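Local structure of probable porin (Pseudomonas aeruginosa, 4FT6) at residues Gln294-Thr299 with Ala370-Asn375; Gly302-Gln307 with Gly331-Thr336; Met325-Ser330 with Glu346-Val351. The protein probably works as an outer-membrane porin of the OprD family, a beta-barrel channel that lets small solutes cross the bacterial outer membrane. All coordinates share one frame; numbering follows the deposited sequence.

Contact 1 of 3, residues Gln294-Thr299 with Ala370-Asn375. With C8E ((hydroxyethyloxy)tri(ethyloxy)octane), chain E.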
loop_
_atom_site.group_PDB
_atom_site.type_symbol
_atom_site.label_atom_id
_atom_site.label_comp_id
_atom_site.label_asym_id
_atom_site.label_seq_id
_atom_site.Cartn_x
_atom_site.Cartn_y
_atom_site.Cartn_z
ATOM N N GLN A 294 -3.864 7.505 -6.711
ATOM C CA GLN A 294 -5.153 7.401 -6.029
ATOM C C GLN A 294 -6.131 6.365 -6.601
ATOM O O GLN A 294 -6.659 5.556 -5.851
ATOM C CB GLN A 294 -5.821 8.780 -5.894
ATOM C CG GLN A 294 -6.964 8.810 -4.881
ATOM C CD GLN A 294 -7.528 10.195 -4.673
ATOM O OE1 GLN A 294 -6.822 11.194 -4.831
ATOM N NE2 GLN A 294 -8.810 10.268 -4.314
ATOM N N VAL A 295 -6.361 6.375 -7.911
ATOM C CA VAL A 295 -7.364 5.483 -8.501
ATOM C C VAL A 295 -6.782 4.457 -9.476
ATOM O O VAL A 295 -7.353 3.385 -9.681
ATOM C CB VAL A 295 -8.520 6.272 -9.192
ATOM C CG1 VAL A 295 -8.414 7.775 -8.891
ATOM C CG2 VAL A 295 -8.539 6.010 -10.688
ATOM N N ARG A 296 -5.646 4.795 -10.067
ATOM C CA ARG A 296 -5.010 3.955 -11.073
ATOM C C ARG A 296 -3.492 3.889 -10.815
ATOM O O ARG A 296 -2.912 4.811 -10.210
ATOM C CB ARG A 296 -5.301 4.526 -12.463
ATOM C CG ARG A 296 -4.865 3.650 -13.607
ATOM C CD ARG A 296 -5.225 4.262 -14.929
ATOM N NE ARG A 296 -4.276 3.843 -15.957
ATOM C CZ ARG A 296 -4.278 2.640 -16.518
ATOM N NH1 ARG A 296 -5.177 1.738 -16.144
ATOM N NH2 ARG A 296 -3.383 2.335 -17.444
ATOM N N ASN A 297 -2.846 2.807 -11.256
ATOM C CA ASN A 297 -1.419 2.626 -10.989
ATOM C C ASN A 297 -0.549 2.510 -12.264
ATOM O O ASN A 297 0.672 2.297 -12.197
ATOM C CB ASN A 297 -1.180 1.458 -10.006
ATOM C CG ASN A 297 -1.545 0.121 -10.601
ATOM O OD1 ASN A 297 -1.951 0.036 -11.763
ATOM N ND2 ASN A 297 -1.376 -0.938 -9.825
ATOM N N PHE A 298 -1.198 2.665 -13.414
ATOM C CA PHE A 298 -0.514 2.744 -14.702
ATOM C C PHE A 298 0.361 1.529 -14.965
ATOM O O PHE A 298 1.531 1.662 -15.292
ATOM C CB PHE A 298 0.298 4.043 -14.783
ATOM C CG PHE A 298 -0.562 5.289 -14.737
ATOM C CD1 PHE A 298 -0.927 5.862 -13.523
ATOM C CD2 PHE A 298 -1.035 5.872 -15.909
ATOM C CE1 PHE A 298 -1.738 7.011 -13.488
ATOM C CE2 PHE A 298 -1.838 7.017 -15.872
ATOM C CZ PHE A 298 -2.192 7.584 -14.666
ATOM N N THR A 299 -0.225 0.345 -14.841
ATOM C CA THR A 299 0.534 -0.901 -14.937
ATOM C C THR A 299 0.053 -1.840 -16.035
ATOM O O THR A 299 0.378 -3.037 -16.014
ATOM C CB THR A 299 0.517 -1.677 -13.614
ATOM O OG1 THR A 299 -0.832 -2.024 -13.301
ATOM C CG2 THR A 299 1.120 -0.855 -12.487
ATOM N N ALA A 370 -9.475 13.207 -6.960
ATOM C CA ALA A 370 -8.796 12.716 -8.162
ATOM C C ALA A 370 -9.671 12.740 -9.402
ATOM O O ALA A 370 -10.858 12.410 -9.341
ATOM C CB ALA A 370 -8.255 11.328 -7.948
ATOM N N MET A 371 -9.065 13.127 -10.522
ATOM C CA MET A 371 -9.709 13.041 -11.818
ATOM C C MET A 371 -8.937 12.035 -12.648
ATOM O O MET A 371 -7.702 12.063 -12.672
ATOM C CB MET A 371 -9.678 14.394 -12.540
ATOM C CG MET A 371 -10.549 15.491 -11.941
ATOM S SD MET A 371 -10.683 16.913 -13.052
ATOM C CE MET A 371 -11.836 17.955 -12.167
ATOM N N LEU A 372 -9.653 11.159 -13.340
ATOM C CA LEU A 372 -9.010 10.233 -14.258
ATOM C C LEU A 372 -9.767 10.253 -15.572
ATOM O O LEU A 372 -10.999 10.141 -15.591
ATOM C CB LEU A 372 -9.009 8.818 -13.684
ATOM C CG LEU A 372 -8.544 7.763 -14.689
ATOM C CD1 LEU A 372 -7.048 7.863 -14.869
ATOM C CD2 LEU A 372 -8.953 6.364 -14.253
ATOM N N ARG A 373 -9.039 10.432 -16.670
ATOM C CA ARG A 373 -9.640 10.322 -17.994
ATOM C C ARG A 373 -8.758 9.426 -18.850
ATOM O O ARG A 373 -7.530 9.395 -18.676
ATOM C CB ARG A 373 -9.812 11.693 -18.651
ATOM C CG ARG A 373 -10.576 12.691 -17.808
ATOM C CD ARG A 373 -12.067 12.412 -17.811
ATOM N NE ARG A 373 -12.799 13.389 -17.000
ATOM C CZ ARG A 373 -13.107 13.225 -15.715
ATOM N NH1 ARG A 373 -12.757 12.116 -15.078
ATOM N NH2 ARG A 373 -13.772 14.172 -15.073
ATOM N N SER A 374 -9.389 8.719 -19.782
ATOM C CA SER A 374 -8.716 7.670 -20.520
ATOM C C SER A 374 -9.536 7.303 -21.738
ATOM O O SER A 374 -10.703 7.666 -21.817
ATOM C CB SER A 374 -8.546 6.450 -19.607
ATOM O OG SER A 374 -8.108 5.323 -20.348
ATOM N N ASN A 375 -8.925 6.605 -22.690
ATOM C CA ASN A 375 -9.650 6.062 -23.841
ATOM C C ASN A 375 -9.718 4.533 -23.775
ATOM O O ASN A 375 -10.037 3.854 -24.762
ATOM C CB ASN A 375 -9.055 6.538 -25.182
ATOM C CG ASN A 375 -7.595 6.098 -25.399
ATOM O OD1 ASN A 375 -7.014 5.335 -24.617
ATOM N ND2 ASN A 375 -7.006 6.583 -26.490
HETATM C C1 C8E E . -13.375 20.686 -10.665
HETATM C C2 C8E E . -12.116 20.972 -9.855
HETATM C C3 C8E E . -11.929 19.943 -8.736
HETATM C C4 C8E E . -12.192 20.551 -7.361
HETATM C C5 C8E E . -10.943 20.570 -6.474
HETATM C C6 C8E E . -9.675 20.876 -7.264
HETATM C C7 C8E E . -8.476 21.205 -6.371
HETATM C C8 C8E E . -8.762 22.251 -5.297
HETATM O O9 C8E E . -7.724 22.256 -4.335
HETATM C C10 C8E E . -6.897 23.402 -4.370
HETATM C C11 C8E E . -5.851 23.351 -3.254
HETATM O O12 C8E E . -4.842 22.408 -3.561
HETATM C C13 C8E E . -3.559 22.980 -3.724
#
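Q294 reaches A370 with its chain stretched out: CG lies anti to the backbone N (chi1 -164°) and CD follows anti in turn, which brings CD up to the methyl group of A370. L372 likewise carries CG anti to its own N (chi1 171°), which sets CG on the loop side of strand 364-374; its methyls meet V295 and R296. The contact illustrates a loop folded back onto the wall of a porin beta barrel: 294-299 belongs to the long connection between strands 264-274 and 304-313, and it rests on the face of the strand that bears A370 and L372. In the OprD family such inward-folded loops narrow the channel, and this one is consistent with that role. No hydrogen bond joins the two segments, so side-chain packing carries the contact. Q294 OE1 lies 3.4 Å from A370 CB, a contact with a methyl that offers the oxygen no donor. V295 divides its branches, CG1 meeting A370 CB at 3.7 Å and CG2 meeting L372 CD2 at 3.6 Å. The other leucine methyl, CD1, touches R296 CD, the two side chains running at about a right angle. Past this point R296 turns to other work: its NE sits over one face of the F298 ring, offset toward the rim, and NH2 forms a salt bridge with E303. On the strand, R373 NH1 donates to L372 O at 2.7 Å, approaching from above the carbonyl plane, while NH2 pairs with D381. M371 points away from the loop, to the opposite face of the strand, where its CE comes within 3.5 Å of C1 on the detergent's octyl tail.

Contact 2 of 3, residues Gly302-Gln307 with Gly331-Thr336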
loop_
_atom_site.group_PDB
_atom_site.type_symbol
_atom_site.label_atom_id
_atom_site.label_comp_id
_atom_site.label_asym_id
_atom_site.label_seq_id
_atom_site.Cartn_x
_atom_site.Cartn_y
_atom_site.Cartn_z
ATOM N N GLY A 302 2.803 -2.707 -21.466
ATOM C CA GLY A 302 3.458 -1.732 -22.326
ATOM C C GLY A 302 3.271 -0.287 -21.904
ATOM O O GLY A 302 3.752 0.627 -22.590
ATOM N N GLU A 303 2.580 -0.052 -20.789
ATOM C CA GLU A 303 2.273 1.329 -20.427
ATOM C C GLU A 303 3.522 2.102 -20.035
ATOM O O GLU A 303 4.233 1.730 -19.099
ATOM C CB GLU A 303 1.212 1.449 -19.330
ATOM C CG GLU A 303 0.807 2.910 -19.080
ATOM C CD GLU A 303 -0.634 3.063 -18.620
ATOM O OE1 GLU A 303 -1.051 2.300 -17.726
ATOM O OE2 GLU A 303 -1.357 3.936 -19.156
ATOM N N ARG A 304 3.790 3.168 -20.784
ATOM C CA ARG A 304 4.825 4.135 -20.439
ATOM C C ARG A 304 4.147 5.320 -19.769
ATOM O O ARG A 304 3.097 5.774 -20.233
ATOM C CB ARG A 304 5.555 4.580 -21.704
ATOM C CG ARG A 304 6.391 3.467 -22.282
ATOM C CD ARG A 304 6.126 3.202 -23.747
ATOM N NE ARG A 304 7.179 3.764 -24.586
ATOM C CZ ARG A 304 7.341 3.504 -25.878
ATOM N NH1 ARG A 304 6.529 2.668 -26.508
ATOM N NH2 ARG A 304 8.326 4.089 -26.538
ATOM N N SER A 305 4.725 5.819 -18.681
ATOM C CA SER A 305 4.096 6.914 -17.959
ATOM C C SER A 305 5.103 7.759 -17.188
ATOM O O SER A 305 6.189 7.285 -16.842
ATOM C CB SER A 305 3.001 6.386 -17.009
ATOM O OG SER A 305 3.535 5.502 -16.039
ATOM N N TRP A 306 4.734 9.015 -16.933
ATOM C CA TRP A 306 5.509 9.888 -16.054
ATOM C C TRP A 306 4.624 10.607 -15.030
ATOM O O TRP A 306 3.393 10.489 -15.055
ATOM C CB TRP A 306 6.271 10.920 -16.869
ATOM C CG TRP A 306 5.405 11.738 -17.783
ATOM C CD1 TRP A 306 5.103 11.463 -19.084
ATOM C CD2 TRP A 306 4.761 12.992 -17.476
ATOM N NE1 TRP A 306 4.308 12.459 -19.601
ATOM C CE2 TRP A 306 4.084 13.407 -18.636
ATOM C CE3 TRP A 306 4.691 13.796 -16.335
ATOM C CZ2 TRP A 306 3.344 14.597 -18.688
ATOM C CZ3 TRP A 306 3.950 14.977 -16.388
ATOM C CH2 TRP A 306 3.291 15.363 -17.554
ATOM N N GLN A 307 5.258 11.362 -14.137
ATOM C CA GLN A 307 4.526 12.075 -13.102
ATOM C C GLN A 307 5.255 13.351 -12.719
ATOM O O GLN A 307 6.489 13.377 -12.652
ATOM C CB GLN A 307 4.349 11.200 -11.853
ATOM C CG GLN A 307 3.682 11.927 -10.687
ATOM C CD GLN A 307 3.525 11.072 -9.435
ATOM O OE1 GLN A 307 3.451 11.608 -8.326
ATOM N NE2 GLN A 307 3.453 9.740 -9.608
ATOM N N GLY A 331 -0.105 8.606 -19.120
ATOM C CA GLY A 331 0.317 7.316 -19.646
ATOM C C GLY A 331 -0.055 7.062 -21.096
ATOM O O GLY A 331 -1.088 7.523 -21.576
ATOM N N ALA A 332 0.785 6.316 -21.804
ATOM C CA ALA A 332 0.537 6.030 -23.209
ATOM C C ALA A 332 1.082 4.657 -23.577
ATOM O O ALA A 332 1.795 4.037 -22.783
ATOM C CB ALA A 332 1.146 7.099 -24.066
ATOM N N HIS A 333 0.724 4.183 -24.770
ATOM C CA HIS A 333 1.158 2.880 -25.286
ATOM C C HIS A 333 0.643 1.669 -24.512
ATOM O O HIS A 333 1.254 0.607 -24.573
ATOM C CB HIS A 333 2.682 2.792 -25.370
ATOM C CG HIS A 333 3.296 3.837 -26.235
ATOM N ND1 HIS A 333 4.084 4.855 -25.726
ATOM C CD2 HIS A 333 3.248 4.034 -27.570
ATOM C CE1 HIS A 333 4.489 5.625 -26.714
ATOM N NE2 HIS A 333 4.000 5.153 -27.846
ATOM N N ALA A 334 -0.470 1.802 -23.799
ATOM C CA ALA A 334 -1.023 0.649 -23.086
ATOM C C ALA A 334 -1.774 -0.262 -24.057
ATOM O O ALA A 334 -2.440 0.230 -24.971
ATOM C CB ALA A 334 -1.944 1.101 -21.964
ATOM N N ARG A 335 -1.674 -1.580 -23.853
ATOM C CA ARG A 335 -2.384 -2.572 -24.681
ATOM C C ARG A 335 -3.603 -3.162 -23.961
ATOM O O ARG A 335 -3.505 -3.591 -22.808
ATOM C CB ARG A 335 -1.424 -3.690 -25.105
ATOM C CG ARG A 335 -0.009 -3.191 -25.341
ATOM C CD ARG A 335 0.814 -4.144 -26.190
ATOM N NE ARG A 335 2.227 -3.778 -26.138
ATOM C CZ ARG A 335 3.131 -4.392 -25.378
ATOM N NH1 ARG A 335 2.774 -5.426 -24.627
ATOM N NH2 ARG A 335 4.394 -3.977 -25.377
ATOM N N THR A 336 -4.754 -3.173 -24.632
ATOM C CA THR A 336 -6.006 -3.614 -24.002
ATOM C C THR A 336 -6.891 -4.430 -24.939
ATOM O O THR A 336 -8.104 -4.193 -25.005
ATOM C CB THR A 336 -6.860 -2.421 -23.509
ATOM O OG1 THR A 336 -7.391 -1.711 -24.639
ATOM C CG2 THR A 336 -6.045 -1.473 -22.629
#
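R304 and A332 face each other as an antiparallel hydrogen-bonded pair, and each satisfies both polar backbone atoms of the other. R304 N donates to A332 O at 3.0 Å, and A332 N returns a bond to R304 O at 2.8 Å. That same R304 O also receives a CA-H...O contact from G331 CA at 3.2 Å, so two groups of the opposite strand share it. S305 and G331 form the neighbouring non-hydrogen-bonded pair; S305 OG finds its partner outside, in N291 ND2. The side chains of R304 and H333 meet through flat surfaces instead of a hydrogen bond. The guanidinium lies on the imidazole with centres 3.8 Å apart and planes 26° from parallel, NH1 standing over the middle of the ring. H333 holds CG anti to its carbonyl carbon (chi1 -59°), which places CG on the side of the arginine. Farther along, R335 lays one face of its guanidinium over G302 CA and gives NH1 to G275 O. H333, with positive phi, and A334 form a G1 beta bulge against strand 342-354, while the contact itself is the end of the 304-313/322-334 beta hairpin of the porin barrel.

Contact 3 of 3, residues Met325-Ser330 with Glu346-Val351; sequences MARYAS and ERDVDV. With C8E ((hydroxyethyloxy)tri(ethyloxy)octane), chain E.
The beta hairpin of strands 322-334 and 342-354, part of the porin's barrel wall, is the setting in which M325-S330 pairs with E346-V351. The strands run antiparallel at 172°, and three hydrogen-bonded pairs, M325 with D350, R327 with D348 and A329 with E346, each contribute two backbone bonds. One of the straightest, D350 N to M325 O, measures 2.7 Å with an angle of 172° at the hydrogen. On the face shared by these residues, R327 and D348 form a salt bridge. R327 NE meets D348 OD2 at 3.0 Å on the anti side of the carboxylate, and NH2 adds a weak bond to the same oxygen, the two planes standing 63° apart. A third donor, the backbone N of Q294 from the inward-folded loop, also reaches OD2, giving this oxygen three donors. M325 bends at chi2 and chi3 so that its CE lies over one face of the R327 guanidinium and touches D350 CB at 3.6 Å; D350 OD1 itself is paired with R366. The opposite face carries A326, Y328, R347 and V349, and a detergent molecule marks it as the probable lipid-facing side. V349 CG2 lies over the centre of the R347 guanidinium, whose NH2 bonds N369 OD1 and whose NH1 comes within 3.5 Å of detergent C6.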
loop_
_atom_site.group_PDB
_atom_site.type_symbol
_atom_site.label_atom_id
_atom_site.label_comp_id
_atom_site.label_asym_id
_atom_site.label_seq_id
_atom_site.Cartn_x
_atom_site.Cartn_y
_atom_site.Cartn_z
ATOM N N MET A 325 -0.752 18.658 -1.470
ATOM C CA MET A 325 -0.020 17.912 -2.481
ATOM C C MET A 325 -0.859 17.853 -3.751
ATOM O O MET A 325 -2.073 17.652 -3.689
ATOM C CB MET A 325 0.260 16.490 -1.963
ATOM C CG MET A 325 1.115 15.590 -2.869
ATOM S SD MET A 325 0.267 14.874 -4.306
ATOM C CE MET A 325 -0.845 13.697 -3.545
ATOM N N ALA A 326 -0.215 18.021 -4.902
ATOM C CA ALA A 326 -0.893 17.825 -6.180
ATOM C C ALA A 326 0.041 17.069 -7.107
ATOM O O ALA A 326 1.250 17.323 -7.117
ATOM C CB ALA A 326 -1.305 19.172 -6.800
ATOM N N ARG A 327 -0.507 16.142 -7.885
ATOM C CA ARG A 327 0.302 15.447 -8.874
ATOM C C ARG A 327 -0.458 15.154 -10.166
ATOM O O ARG A 327 -1.690 15.025 -10.181
ATOM C CB ARG A 327 0.873 14.165 -8.278
ATOM C CG ARG A 327 -0.188 13.315 -7.648
ATOM C CD ARG A 327 0.419 12.142 -6.938
ATOM N NE ARG A 327 -0.617 11.397 -6.246
ATOM C CZ ARG A 327 -0.394 10.444 -5.352
ATOM N NH1 ARG A 327 0.841 10.102 -5.032
ATOM N NH2 ARG A 327 -1.416 9.832 -4.792
ATOM N N TYR A 328 0.297 15.068 -11.254
ATOM C CA TYR A 328 -0.266 14.753 -12.549
ATOM C C TYR A 328 0.490 13.561 -13.130
ATOM O O TYR A 328 1.722 13.561 -13.202
ATOM C CB TYR A 328 -0.153 15.967 -13.469
ATOM C CG TYR A 328 -0.690 15.751 -14.863
ATOM C CD1 TYR A 328 -2.034 15.929 -15.152
ATOM C CD2 TYR A 328 0.156 15.391 -15.900
ATOM C CE1 TYR A 328 -2.525 15.738 -16.449
ATOM C CE2 TYR A 328 -0.324 15.202 -17.195
ATOM C CZ TYR A 328 -1.663 15.377 -17.470
ATOM O OH TYR A 328 -2.127 15.187 -18.763
ATOM N N ALA A 329 -0.261 12.542 -13.535
ATOM C CA ALA A 329 0.311 11.315 -14.076
ATOM C C ALA A 329 -0.247 11.100 -15.484
ATOM O O ALA A 329 -1.458 11.218 -15.703
ATOM C CB ALA A 329 -0.037 10.149 -13.185
ATOM N N SER A 330 0.624 10.793 -16.441
ATOM C CA SER A 330 0.195 10.663 -17.834
ATOM C C SER A 330 0.741 9.376 -18.438
ATOM O O SER A 330 1.925 9.088 -18.291
ATOM C CB SER A 330 0.677 11.868 -18.647
ATOM O OG SER A 330 0.248 11.768 -19.991
ATOM N N GLU A 346 -4.156 11.090 -14.846
ATOM C CA GLU A 346 -4.807 11.248 -13.556
ATOM C C GLU A 346 -4.213 12.457 -12.858
ATOM O O GLU A 346 -3.001 12.699 -12.929
ATOM C CB GLU A 346 -4.667 9.987 -12.686
ATOM C CG GLU A 346 -5.259 10.117 -11.279
ATOM C CD GLU A 346 -5.202 8.816 -10.469
ATOM O OE1 GLU A 346 -5.165 7.714 -11.074
ATOM O OE2 GLU A 346 -5.205 8.890 -9.215
ATOM N N ARG A 347 -5.079 13.217 -12.195
ATOM C CA ARG A 347 -4.687 14.425 -11.476
ATOM C C ARG A 347 -5.213 14.264 -10.060
ATOM O O ARG A 347 -6.429 14.213 -9.858
ATOM C CB ARG A 347 -5.329 15.656 -12.136
ATOM C CG ARG A 347 -5.057 16.967 -11.425
ATOM C CD ARG A 347 -6.333 17.663 -10.995
ATOM N NE ARG A 347 -6.987 16.923 -9.921
ATOM C CZ ARG A 347 -8.084 17.313 -9.285
ATOM N NH1 ARG A 347 -8.682 18.452 -9.595
ATOM N NH2 ARG A 347 -8.579 16.547 -8.328
ATOM N N ASP A 348 -4.305 14.158 -9.090
ATOM C CA ASP A 348 -4.679 13.961 -7.691
ATOM C C ASP A 348 -4.445 15.240 -6.921
ATOM O O ASP A 348 -3.549 15.998 -7.259
ATOM C CB ASP A 348 -3.822 12.866 -7.045
ATOM C CG ASP A 348 -4.109 11.479 -7.591
ATOM O OD1 ASP A 348 -5.092 11.317 -8.347
ATOM O OD2 ASP A 348 -3.344 10.543 -7.247
ATOM N N VAL A 349 -5.234 15.470 -5.877
ATOM C CA VAL A 349 -5.014 16.596 -4.973
ATOM C C VAL A 349 -5.240 16.164 -3.536
ATOM O O VAL A 349 -6.283 15.598 -3.205
ATOM C CB VAL A 349 -5.927 17.794 -5.288
ATOM C CG1 VAL A 349 -5.903 18.801 -4.137
ATOM C CG2 VAL A 349 -5.494 18.457 -6.577
ATOM N N ASP A 350 -4.253 16.421 -2.687
ATOM C CA ASP A 350 -4.290 15.966 -1.306
ATOM C C ASP A 350 -4.160 17.171 -0.397
ATOM O O ASP A 350 -3.209 17.944 -0.517
ATOM C CB ASP A 350 -3.113 15.025 -1.049
ATOM C CG ASP A 350 -3.491 13.822 -0.205
ATOM O OD1 ASP A 350 -3.483 13.920 1.046
ATOM O OD2 ASP A 350 -3.783 12.764 -0.797
ATOM N N VAL A 351 -5.117 17.359 0.500
ATOM C CA VAL A 351 -4.963 18.374 1.532
ATOM C C VAL A 351 -5.159 17.704 2.878
ATOM O O VAL A 351 -6.080 16.901 3.050
ATOM C CB VAL A 351 -5.960 19.511 1.371
ATOM C CG1 VAL A 351 -5.701 20.573 2.423
ATOM C CG2 VAL A 351 -5.844 20.112 -0.021
HETATM C C1 C8E E . -13.375 20.686 -10.665
HETATM C C2 C8E E . -12.116 20.972 -9.855
HETATM C C3 C8E E . -11.929 19.943 -8.736
HETATM C C4 C8E E . -12.192 20.551 -7.361
HETATM C C5 C8E E . -10.943 20.570 -6.474
HETATM C C6 C8E E . -9.675 20.876 -7.264
HETATM C C7 C8E E . -8.476 21.205 -6.371
HETATM C C8 C8E E . -8.762 22.251 -5.297
HETATM O O9 C8E E . -7.724 22.256 -4.335
HETATM C C10 C8E E . -6.897 23.402 -4.370
HETATM C C11 C8E E . -5.851 23.351 -3.254
HETATM O O12 C8E E . -4.842 22.408 -3.561
HETATM C C13 C8E E . -3.559 22.980 -3.724
#

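Followed from the N terminus, the chain enters contact 1 at 294-299, in the long loop after strand 264-274, and at once starts contact 2 at 302-307. Strand 322-334 serves twice: its 325-330 portion opens contact 3, and 331-336 then closes contact 2. Those two contacts therefore cross, contact 3 closing only at 346-351. Contact 1 closes last, at 370-375, so its loop encloses both others. Together contacts 2 and 3 join three neighbouring strands of the wall, and M371 O accepting R347 N adds strand 364-374 beside them. The loop binds the set from one side, V295 N reaching E346 OE2 and F298 packing on S305.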